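Cap5O (Staphylococcus aureus, PDB 3OJO) probably catalyses the NAD-dependent oxidation of UDP-N-acetyl-mannosamine, a sugar nucleotide used in making the capsular polysaccharide. Local coordinates at residues S114-P117 with F118-K121; T233-C236 with N237-I241; K307-I310 with K311-G315; P357-L361 with D362-H366; S412-D416 with V417-N421. All coordinates share one frame; numbering follows the deposited sequence.

Contact 1: residues S114-P117 with F118-K121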
# COMPACT_ATOMS: atom_id res chain seq x y z
N SER B 114 20.55 -28.81 16.79
CA SER B 114 21.87 -29.33 16.38
C SER B 114 23.01 -28.61 17.12
O SER B 114 24.07 -29.19 17.35
CB SER B 114 22.06 -29.19 14.87
OG SER B 114 22.51 -27.90 14.48
N ILE B 115 22.76 -27.35 17.48
CA ILE B 115 23.65 -26.40 18.14
C ILE B 115 23.68 -26.57 19.67
O ILE B 115 24.74 -26.42 20.28
CB ILE B 115 23.17 -25.00 17.66
CG1 ILE B 115 24.00 -24.52 16.46
CG2 ILE B 115 22.95 -23.92 18.75
CD1 ILE B 115 23.44 -23.28 15.78
N LEU B 116 22.52 -26.88 20.28
CA LEU B 116 22.30 -27.03 21.72
C LEU B 116 23.35 -27.85 22.50
O LEU B 116 23.86 -27.32 23.48
CB LEU B 116 20.89 -27.55 22.02
CG LEU B 116 19.70 -26.69 21.65
CD1 LEU B 116 18.44 -27.28 22.22
CD2 LEU B 116 19.87 -25.22 22.08
N PRO B 117 23.71 -29.11 22.09
CA PRO B 117 24.73 -29.86 22.85
C PRO B 117 26.13 -29.24 22.91
O PRO B 117 26.94 -29.65 23.73
CB PRO B 117 24.78 -31.22 22.14
CG PRO B 117 23.56 -31.30 21.33
CD PRO B 117 23.23 -29.91 20.94
N PHE B 118 26.41 -28.26 22.04
CA PHE B 118 27.72 -27.63 21.95
C PHE B 118 27.79 -26.28 22.65
O PHE B 118 28.87 -25.69 22.73
CB PHE B 118 28.15 -27.51 20.48
CG PHE B 118 28.07 -28.83 19.74
CD1 PHE B 118 29.13 -29.73 19.78
CD2 PHE B 118 26.93 -29.18 19.03
CE1 PHE B 118 29.04 -30.96 19.13
CE2 PHE B 118 26.84 -30.41 18.38
CZ PHE B 118 27.90 -31.29 18.42
N LEU B 119 26.65 -25.80 23.18
CA LEU B 119 26.54 -24.50 23.84
C LEU B 119 27.32 -24.36 25.13
O LEU B 119 27.23 -25.21 26.02
CB LEU B 119 25.07 -24.12 24.08
CG LEU B 119 24.29 -23.59 22.87
CD1 LEU B 119 22.89 -23.22 23.27
CD2 LEU B 119 24.99 -22.39 22.26
N LYS B 120 28.07 -23.26 25.23
CA LYS B 120 28.89 -22.90 26.38
C LYS B 120 28.54 -21.46 26.78
O LYS B 120 28.02 -20.70 25.96
CB LYS B 120 30.40 -22.99 26.02
CG LYS B 120 30.86 -24.27 25.30
CD LYS B 120 31.13 -25.45 26.24
CE LYS B 120 31.63 -26.67 25.50
NZ LYS B 120 30.53 -27.51 24.94
N LYS B 121 28.80 -21.09 28.06
CA LYS B 121 28.52 -19.73 28.52
C LYS B 121 29.36 -18.70 27.75
O LYS B 121 30.52 -18.97 27.43
CB LYS B 121 28.70 -19.61 30.04
CG LYS B 121 27.52 -20.21 30.82
CD LYS B 121 27.69 -20.15 32.32
CE LYS B 121 26.39 -20.45 33.05
NZ LYS B 121 25.92 -21.86 32.85

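Contact 2: residues T233-C236 with N237-I241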
# COMPACT_ATOMS: atom_id res chain seq x y z
N THR B 233 -6.42 -4.26 -12.13
CA THR B 233 -6.23 -4.83 -13.48
C THR B 233 -7.50 -5.58 -13.92
O THR B 233 -7.94 -5.42 -15.05
CB THR B 233 -5.00 -5.74 -13.48
OG1 THR B 233 -3.86 -4.92 -13.31
CG2 THR B 233 -4.84 -6.51 -14.77
N LYS B 234 -8.09 -6.38 -13.00
CA LYS B 234 -9.31 -7.10 -13.31
C LYS B 234 -10.48 -6.13 -13.58
O LYS B 234 -11.22 -6.34 -14.54
CB LYS B 234 -9.65 -8.08 -12.19
CG LYS B 234 -8.70 -9.26 -12.11
CD LYS B 234 -9.12 -10.17 -10.98
CE LYS B 234 -8.26 -11.38 -10.82
NZ LYS B 234 -8.55 -12.10 -9.54
N ILE B 235 -10.61 -5.07 -12.77
CA ILE B 235 -11.64 -4.04 -12.88
C ILE B 235 -11.51 -3.28 -14.20
O ILE B 235 -12.49 -3.17 -14.94
CB ILE B 235 -11.63 -3.11 -11.62
CG1 ILE B 235 -12.17 -3.85 -10.36
CG2 ILE B 235 -12.42 -1.81 -11.88
CD1 ILE B 235 -11.84 -3.16 -8.96
N CYS B 236 -10.28 -2.79 -14.49
CA CYS B 236 -9.91 -2.05 -15.69
C CYS B 236 -10.12 -2.84 -16.95
O CYS B 236 -10.54 -2.27 -17.96
CB CYS B 236 -8.47 -1.56 -15.60
SG CYS B 236 -8.25 -0.09 -14.60
N ASN B 237 -9.83 -4.14 -16.91
CA ASN B 237 -10.05 -4.97 -18.10
C ASN B 237 -11.53 -5.13 -18.42
O ASN B 237 -11.91 -5.08 -19.59
CB ASN B 237 -9.29 -6.28 -18.03
CG ASN B 237 -7.86 -6.16 -18.54
OD1 ASN B 237 -6.90 -6.28 -17.79
ND2 ASN B 237 -7.70 -5.91 -19.83
N ASN B 238 -12.38 -5.18 -17.37
CA ASN B 238 -13.83 -5.28 -17.48
C ASN B 238 -14.48 -4.03 -18.02
O ASN B 238 -15.57 -4.11 -18.59
CB ASN B 238 -14.47 -5.66 -16.14
CG ASN B 238 -14.49 -7.15 -15.87
OD1 ASN B 238 -14.04 -7.99 -16.68
ND2 ASN B 238 -15.05 -7.53 -14.74
N LEU B 239 -13.84 -2.86 -17.83
CA LEU B 239 -14.37 -1.57 -18.25
C LEU B 239 -13.63 -0.98 -19.46
O LEU B 239 -13.87 0.17 -19.82
CB LEU B 239 -14.33 -0.56 -17.09
CG LEU B 239 -14.96 -0.95 -15.75
CD1 LEU B 239 -14.61 0.07 -14.69
CD2 LEU B 239 -16.47 -1.06 -15.86
N ASN B 240 -12.75 -1.77 -20.10
CA ASN B 240 -11.96 -1.32 -21.25
C ASN B 240 -11.15 -0.09 -20.93
O ASN B 240 -11.13 0.88 -21.69
CB ASN B 240 -12.82 -1.15 -22.53
CG ASN B 240 -13.39 -2.43 -23.09
OD1 ASN B 240 -13.27 -3.53 -22.51
ND2 ASN B 240 -14.07 -2.31 -24.22
N ILE B 241 -10.52 -0.12 -19.76
CA ILE B 241 -9.65 0.91 -19.24
C ILE B 241 -8.23 0.31 -19.22
O ILE B 241 -8.06 -0.90 -18.97
CB ILE B 241 -10.14 1.45 -17.86
CG1 ILE B 241 -11.50 2.18 -18.02
CG2 ILE B 241 -9.10 2.39 -17.22
CD1 ILE B 241 -12.25 2.47 -16.68

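Contact 3: residues K307-I310 with K311-G315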
# COMPACT_ATOMS: atom_id res chain seq x y z
N LYS B 307 -6.79 -19.08 -22.42
CA LYS B 307 -7.85 -19.93 -22.99
C LYS B 307 -8.71 -19.16 -24.02
O LYS B 307 -9.02 -19.71 -25.08
CB LYS B 307 -8.74 -20.53 -21.89
CG LYS B 307 -8.06 -21.65 -21.10
CD LYS B 307 -9.05 -22.61 -20.45
CE LYS B 307 -9.48 -22.21 -19.06
NZ LYS B 307 -10.51 -23.14 -18.52
N GLN B 308 -9.02 -17.89 -23.72
CA GLN B 308 -9.80 -17.00 -24.59
C GLN B 308 -9.02 -16.56 -25.83
O GLN B 308 -9.63 -16.41 -26.89
CB GLN B 308 -10.28 -15.78 -23.81
CG GLN B 308 -11.46 -16.07 -22.89
CD GLN B 308 -11.77 -14.91 -21.97
OE1 GLN B 308 -11.71 -15.03 -20.74
NE2 GLN B 308 -12.11 -13.77 -22.54
N ILE B 309 -7.69 -16.34 -25.71
CA ILE B 309 -6.84 -15.93 -26.84
C ILE B 309 -6.75 -17.10 -27.84
O ILE B 309 -6.92 -16.91 -29.04
CB ILE B 309 -5.42 -15.46 -26.37
CG1 ILE B 309 -5.50 -14.18 -25.50
CG2 ILE B 309 -4.47 -15.26 -27.56
CD1 ILE B 309 -4.28 -13.95 -24.53
N ILE B 310 -6.50 -18.30 -27.30
CA ILE B 310 -6.36 -19.56 -28.02
C ILE B 310 -7.67 -20.03 -28.67
O ILE B 310 -7.63 -20.81 -29.62
CB ILE B 310 -5.62 -20.59 -27.11
CG1 ILE B 310 -4.28 -21.05 -27.71
CG2 ILE B 310 -6.49 -21.76 -26.60
CD1 ILE B 310 -3.21 -19.97 -27.76
N LYS B 311 -8.82 -19.54 -28.16
CA LYS B 311 -10.16 -19.83 -28.69
C LYS B 311 -10.35 -19.03 -29.99
O LYS B 311 -10.75 -19.61 -31.00
CB LYS B 311 -11.24 -19.46 -27.65
CG LYS B 311 -12.67 -19.58 -28.15
CD LYS B 311 -13.66 -18.63 -27.44
CE LYS B 311 -13.37 -17.14 -27.53
NZ LYS B 311 -13.22 -16.66 -28.93
N ALA B 312 -10.01 -17.73 -29.97
CA ALA B 312 -10.10 -16.81 -31.11
C ALA B 312 -9.09 -17.13 -32.22
O ALA B 312 -9.26 -16.66 -33.35
CB ALA B 312 -9.92 -15.38 -30.63
N LEU B 313 -8.05 -17.93 -31.93
CA LEU B 313 -7.02 -18.29 -32.91
C LEU B 313 -6.97 -19.79 -33.24
O LEU B 313 -7.46 -20.62 -32.46
CB LEU B 313 -5.63 -17.80 -32.44
CG LEU B 313 -5.37 -16.29 -32.43
CD1 LEU B 313 -4.15 -15.97 -31.58
CD2 LEU B 313 -5.17 -15.76 -33.83
N SER B 314 -6.40 -20.13 -34.40
CA SER B 314 -6.24 -21.51 -34.83
C SER B 314 -4.96 -22.07 -34.19
O SER B 314 -3.89 -21.47 -34.33
CB SER B 314 -6.19 -21.62 -36.35
OG SER B 314 -5.21 -20.77 -36.92
N GLY B 315 -5.10 -23.16 -33.45
CA GLY B 315 -4.01 -23.80 -32.74
C GLY B 315 -4.27 -24.02 -31.26
O GLY B 315 -5.25 -23.50 -30.70

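Contact 4: residues P357-L361 with D362-H366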
# COMPACT_ATOMS: atom_id res chain seq x y z
N PRO B 357 15.79 -19.31 -20.24
CA PRO B 357 17.25 -19.49 -20.34
C PRO B 357 17.96 -19.71 -19.00
O PRO B 357 19.07 -20.24 -18.97
CB PRO B 357 17.72 -18.19 -21.00
CG PRO B 357 16.69 -17.19 -20.65
CD PRO B 357 15.38 -17.93 -20.59
N HIS B 358 17.33 -19.28 -17.89
CA HIS B 358 17.85 -19.39 -16.53
C HIS B 358 17.50 -20.72 -15.86
O HIS B 358 18.21 -21.12 -14.93
CB HIS B 358 17.37 -18.20 -15.69
CG HIS B 358 17.77 -16.88 -16.25
ND1 HIS B 358 19.00 -16.32 -15.97
CD2 HIS B 358 17.10 -16.06 -17.09
CE1 HIS B 358 19.03 -15.18 -16.63
NE2 HIS B 358 17.91 -14.97 -17.32
N VAL B 359 16.42 -21.40 -16.33
CA VAL B 359 15.95 -22.69 -15.76
C VAL B 359 16.52 -23.90 -16.53
O VAL B 359 16.27 -24.07 -17.73
CB VAL B 359 14.40 -22.74 -15.60
CG1 VAL B 359 13.96 -24.06 -14.99
CG2 VAL B 359 13.88 -21.59 -14.76
N GLU B 360 17.27 -24.76 -15.80
CA GLU B 360 17.94 -25.93 -16.38
C GLU B 360 17.17 -27.27 -16.34
O GLU B 360 17.75 -28.29 -16.71
CB GLU B 360 19.38 -26.08 -15.83
CG GLU B 360 20.47 -25.64 -16.79
CD GLU B 360 20.60 -24.14 -16.99
OE1 GLU B 360 20.33 -23.66 -18.11
OE2 GLU B 360 20.98 -23.44 -16.02
N LEU B 361 15.88 -27.27 -15.95
CA LEU B 361 15.06 -28.49 -15.91
C LEU B 361 14.98 -29.24 -17.26
O LEU B 361 15.19 -28.65 -18.33
CB LEU B 361 13.64 -28.22 -15.36
CG LEU B 361 13.34 -28.38 -13.86
CD1 LEU B 361 14.23 -29.40 -13.17
CD2 LEU B 361 13.34 -27.06 -13.15
N ASP B 362 14.72 -30.56 -17.20
CA ASP B 362 14.62 -31.45 -18.36
C ASP B 362 13.56 -30.97 -19.37
O ASP B 362 13.88 -30.74 -20.54
CB ASP B 362 14.32 -32.90 -17.89
CG ASP B 362 15.48 -33.67 -17.27
OD1 ASP B 362 16.49 -33.89 -17.97
OD2 ASP B 362 15.34 -34.14 -16.11
N PHE B 363 12.31 -30.78 -18.88
CA PHE B 363 11.14 -30.35 -19.66
C PHE B 363 11.20 -28.95 -20.29
O PHE B 363 10.46 -28.70 -21.25
CB PHE B 363 9.86 -30.51 -18.84
CG PHE B 363 9.83 -29.85 -17.48
CD1 PHE B 363 10.12 -30.58 -16.33
CD2 PHE B 363 9.45 -28.52 -17.35
CE1 PHE B 363 10.08 -29.98 -15.08
CE2 PHE B 363 9.41 -27.92 -16.09
CZ PHE B 363 9.73 -28.65 -14.96
N VAL B 364 12.05 -28.06 -19.76
CA VAL B 364 12.21 -26.68 -20.25
C VAL B 364 12.93 -26.69 -21.59
O VAL B 364 13.98 -27.31 -21.71
CB VAL B 364 12.94 -25.77 -19.22
CG1 VAL B 364 13.01 -24.32 -19.69
CG2 VAL B 364 12.30 -25.86 -17.84
N GLU B 365 12.36 -25.99 -22.60
CA GLU B 365 12.98 -25.87 -23.91
C GLU B 365 14.12 -24.85 -23.86
O GLU B 365 13.92 -23.69 -23.48
CB GLU B 365 11.95 -25.57 -25.02
CG GLU B 365 12.51 -25.47 -26.43
CD GLU B 365 13.48 -26.52 -26.94
OE1 GLU B 365 13.21 -27.73 -26.75
OE2 GLU B 365 14.48 -26.13 -27.58
N HIS B 366 15.33 -25.32 -24.21
CA HIS B 366 16.58 -24.56 -24.19
C HIS B 366 16.72 -23.55 -25.35
O HIS B 366 17.37 -22.52 -25.16
CB HIS B 366 17.78 -25.53 -24.09
CG HIS B 366 17.65 -26.60 -23.03
ND1 HIS B 366 17.53 -27.95 -23.36
CD2 HIS B 366 17.60 -26.48 -21.67
CE1 HIS B 366 17.43 -28.59 -22.20
NE2 HIS B 366 17.45 -27.75 -21.16

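Contact 5: residues S412-D416 with V417-N421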
# COMPACT_ATOMS: atom_id res chain seq x y z
N SER B 412 10.88 -3.20 -26.90
CA SER B 412 11.04 -3.03 -28.35
C SER B 412 9.69 -3.11 -29.08
O SER B 412 8.95 -4.07 -28.86
CB SER B 412 11.98 -4.10 -28.90
OG SER B 412 11.55 -5.39 -28.51
N SER B 413 9.37 -2.12 -29.93
CA SER B 413 8.12 -2.11 -30.70
C SER B 413 8.21 -3.03 -31.92
O SER B 413 9.30 -3.19 -32.49
CB SER B 413 7.72 -0.70 -31.12
OG SER B 413 6.42 -0.69 -31.69
N PHE B 414 7.08 -3.64 -32.31
CA PHE B 414 6.99 -4.58 -33.43
C PHE B 414 6.08 -4.04 -34.56
O PHE B 414 5.59 -2.91 -34.47
CB PHE B 414 6.41 -5.92 -32.95
CG PHE B 414 7.03 -6.54 -31.73
CD1 PHE B 414 8.04 -7.48 -31.85
CD2 PHE B 414 6.54 -6.26 -30.46
CE1 PHE B 414 8.58 -8.09 -30.72
CE2 PHE B 414 7.09 -6.87 -29.33
CZ PHE B 414 8.10 -7.79 -29.47
N GLU B 415 5.87 -4.86 -35.60
CA GLU B 415 4.97 -4.57 -36.73
C GLU B 415 4.19 -5.83 -37.08
O GLU B 415 2.95 -5.81 -37.00
CB GLU B 415 5.73 -4.00 -37.94
CG GLU B 415 4.89 -3.03 -38.76
CD GLU B 415 3.90 -3.65 -39.73
OE1 GLU B 415 4.33 -4.03 -40.85
OE2 GLU B 415 2.70 -3.74 -39.39
N ASP B 416 4.89 -6.94 -37.40
CA ASP B 416 4.28 -8.24 -37.72
C ASP B 416 3.61 -8.84 -36.48
O ASP B 416 2.59 -9.52 -36.60
CB ASP B 416 5.32 -9.26 -38.24
CG ASP B 416 6.32 -8.76 -39.26
OD1 ASP B 416 5.95 -8.62 -40.44
OD2 ASP B 416 7.50 -8.59 -38.88
N VAL B 417 4.21 -8.59 -35.29
CA VAL B 417 3.80 -9.16 -34.00
C VAL B 417 2.77 -8.28 -33.29
O VAL B 417 2.98 -7.06 -33.16
CB VAL B 417 5.03 -9.46 -33.08
CG1 VAL B 417 4.63 -10.30 -31.87
CG2 VAL B 417 6.17 -10.16 -33.84
N LEU B 418 1.67 -8.89 -32.81
CA LEU B 418 0.63 -8.22 -32.02
C LEU B 418 1.00 -8.31 -30.53
O LEU B 418 0.97 -9.41 -29.96
CB LEU B 418 -0.74 -8.85 -32.27
CG LEU B 418 -1.42 -8.55 -33.60
CD1 LEU B 418 -2.47 -9.59 -33.90
CD2 LEU B 418 -2.07 -7.18 -33.59
N TYR B 419 1.40 -7.18 -29.93
CA TYR B 419 1.81 -7.12 -28.53
C TYR B 419 0.73 -6.63 -27.56
O TYR B 419 0.22 -5.51 -27.70
CB TYR B 419 3.11 -6.31 -28.35
CG TYR B 419 3.54 -6.16 -26.91
CD1 TYR B 419 3.20 -5.03 -26.18
CD2 TYR B 419 4.27 -7.16 -26.27
CE1 TYR B 419 3.56 -4.90 -24.84
CE2 TYR B 419 4.64 -7.04 -24.93
CZ TYR B 419 4.28 -5.91 -24.22
OH TYR B 419 4.65 -5.77 -22.91
N TYR B 420 0.48 -7.42 -26.52
CA TYR B 420 -0.49 -7.09 -25.48
C TYR B 420 0.12 -7.08 -24.08
O TYR B 420 1.06 -7.81 -23.79
CB TYR B 420 -1.74 -7.98 -25.55
CG TYR B 420 -2.46 -7.94 -26.88
CD1 TYR B 420 -2.08 -8.77 -27.93
CD2 TYR B 420 -3.57 -7.12 -27.06
CE1 TYR B 420 -2.76 -8.75 -29.15
CE2 TYR B 420 -4.27 -7.10 -28.27
CZ TYR B 420 -3.85 -7.92 -29.31
OH TYR B 420 -4.51 -7.90 -30.52
N ASN B 421 -0.44 -6.20 -23.24
CA ASN B 421 -0.13 -5.89 -21.84
C ASN B 421 -1.34 -6.31 -21.02
O ASN B 421 -2.30 -6.85 -21.55
CB ASN B 421 -0.10 -4.35 -21.74
CG ASN B 421 1.24 -3.70 -21.79
OD1 ASN B 421 2.26 -4.31 -21.48
ND2 ASN B 421 1.24 -2.40 -22.07

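Contact 1: residues S114-P117 with F118-K121
Phe118 reaches back over the last turn of helix 106-115 and sets the edge of its ring against the carbonyl of Ser114: CE2 of Phe118 lies 3.2 Å from O of Ser114, which sits close to the plane of the ring. With CG of Phe118 anti to its own carbonyl carbon (chi1 -52°), the ring is swung back along the chain. One face of it then takes CB of Pro117, 4.2 Å above the ring plane and offset toward the rim. The two leucines meet differently. CD2 of Leu116 touches CD1 of Leu119 at 3.8 Å, methyl against methyl, the two side chains crossing at a slant. CG2 of Ile115 is a looser neighbour of Leu119, and both of these side chains continue onto Phe87 and Ile125 of the Rossmann sheet.

Underneath, the backbone tightens into a 3-10 turn. N of Phe118 bonds to O of Ile115 at 3.0 Å and N of Leu119 to O of Leu116 at 3.2 Å. Lys120 folds back so that its NZ makes a weak bond to O of Phe118. The side chain of Ser114, whose OG bonds to O of Ala111, is about 5 Å from the bound NAD. Ile115 and Leu119 thus turn their aliphatic groups toward the sheet, while the slightly positive ring edge of Phe118 probably gives the carbonyl of Ser114 a weak electrostatic partner.

Contact 2: residues T233-C236 with N237-I241
Helix 208-238 runs through 233-236 and ends just beyond. N of Asn237 bonds to O of Thr233 at 2.9 Å and N of Asn238 to O of Lys234 at 3.3 Å, both in the ordinary i to i+4 pattern. N of Leu239 is then shared weakly between O of Ile235 and O of Cys236, and Asn240 takes a positive phi of 56°. This reverses the chain, so that N of Ile241 comes back to O of Cys236 at 2.8 Å in a nearly straight bond (167°). Inside that loop N of Asn240 bonds weakly to O of Asn237.

Together these bonds make a Schellman motif, an ordered cap that closes the long helix of the central dehydrogenase domain before helix 243-250. The apolar contact that goes with the motif is also present: with SG of Cys236 anti to its carbonyl carbon (chi1 -79°), it lies 3.7 Å from CG2 of Ile241. Val243 packs on Cys236, and Val246 on Ile241. On another side of the turn Ile235 and Leu239 run alongside each other, CG2 of Ile235 4.0 Å from CD1 of Leu239. The second subunit covers this part: its Met213 packs on Ile235 and Cys236, and its Pro133 on Leu239 and Ile241. O of Leu239 accepts a bond from Lys134 of the second subunit, and O of Asn240 one from Arg209 of the second subunit.

Contact 3: residues K307-I310 with K311-G315
Ile309 and Leu313 form the apolar side of this helix end, stacked one turn apart with their branches roughly aligned and CG2 of Ile309 4.1 Å from CD1 of Leu313. In Ile309 a chi1 of -64° puts CG1 beside the backbone N and leaves CG2 anti to it, which turns CG2 toward the following turn. Leu313 meets it with one methyl, and CG of Leu313 also lies 3.8 Å from O of Ile309. Both side chains face the parallel sheet of the UDP-binding domain, Ile309 on Leu377 and Phe404, Leu313 on Val402. Ile310, which also packs on Leu377, brings its CG1 to 4.0 Å from O of Gly315.

The hydrogen bonds along this end of helix 286-312 are all weak. N of Lys311 reaches O of Lys307 at 3.1 Å, but strongly bent (123°); N of Ala312 reaches O of Gln308 at 3.4 Å, and N of Leu313 reaches O of Ile309 at 3.3 Å.

Among the charged and polar groups, the chain of Lys311 bends at its third and fourth torsions, leaving NZ 4.1 Å from O of Gln308, too far to be called a bond. Lys307 forms a long, weak ion pair with Glu347. Beyond the helix, Ser314 bonds through OG to His400 and through O to Ser376.

Polar bonding within the turn is therefore modest: its three backbone bonds are weak, while Ile309, Ile310 and Leu313 pack on strands 377-380 and 402-405 where the chain leaves for strand 317-321.

Contact 4: residues P357-L361 with D362-H366
Leu361 meets Phe363 over one face of the ring: CB of Leu361 stands 4.1 Å from the ring centroid and only 17° off its normal, a CH-pi contact. The branch carbon follows along the rim, CG of Leu361 lying 3.8 Å from CZ of Phe363, and the two side chains extend in the same direction, flank to flank. Phe363 can do this because its CG sits between the backbone N and the carbonyl carbon (chi1 54°), which folds the ring back beside the leucine.

CB of Leu361 has a second partner in Val364, whose CG2 comes to 3.7 Å. The same CG2 also touches CG1 of Val359 at 3.8 Å, the two valines crossing at about a right angle, so one methyl of Val364 fills the bend between Val359 and Leu361. The whole unit is a loop without regular structure, leading from strand 351-355, an outermost strand of the parallel sheet in the UDP-binding domain, to helix 368-372.

Farther round the bend, His366 comes back over the chain. O of Val364 stands 3.5 Å above the centre of its imidazole, while NE2 of His366 is 3.7 Å from O of Leu361.

Outside this shell, Val359 packs on Thr324 and Val364 on Leu323. Asp356 holds the start of the loop through OD2, bonded to N of His358 and weakly to N of Val359. His358 is tied by NE2 to Glu386, and the backbone of Glu365 bonds to that of Ala354, while OE2 of Glu365 accepts from N of Asp367 at the approach to the helix.

Contact 5: residues S412-D416 with V417-N421
The chain bends through Glu415 and Asp416, neither helix nor strand, and then straightens into strand 418-420, which brings Phe414 back against Val417 and Tyr419. CG1 of Val417 lies over one face of the Phe414 ring. The CB of Val417 is 3.8 Å from CG of Phe414, and CG2 of Val417 comes equally close, 3.8 Å, to CD1 of Phe414. Phe414 also touches the backbone, with its CB 3.6 Å from O of Val417. The ring gets there because CG of Phe414 is anti to the carbonyl carbon (chi1 -50°), on the side of its own backbone N.

Tyr419, two residues on along the strand, points to the same side as Val417. CD2 of Phe414 lies 4.0 Å from CB of Tyr419, and CE2 of Phe414 is 4.2 Å from CD2 of the Tyr419 ring, the side chains meeting at an oblique angle. OH of Tyr419 bonds to OD2 of Asp405. Ile403 of the neighbouring strand packs on Phe414, Val417 and Tyr419 alike.

Strand 418-420 is an outermost strand of the parallel five-stranded sheet, and its backbone bonds run to strand 402-405. OD1 of Asp392 takes both N of Glu415 and N of Asp416, fixing the bend. No hydrogen bond joins the two segments; they meet through apolar packing, and the polar ties of the bend run to residues elsewhere, such as Asp392.

The five contacts follow one another along the chain without overlap. Contact 1 lies in the NAD-binding Rossmann domain, at the end of helix 106-115 and in the loop leading to strand 124-127, about 58 Å centre to centre from contact 2, on the opposite side of the chain's centre. Contact 2 ends helix 208-238 of the central domain at the subunit interface. Contacts 3, 4 and 5 border the second, five-stranded parallel sheet: contact 4 follows one outer strand, 351-355, and contact 5 enters the other, 418-420, with centres about 25 Å apart. Contacts 3 and 5 both pack on strand 402-405, their centres about 18 Å apart. The set thus spans the NAD-binding domain, the central helical domain and the domain that probably binds UDP.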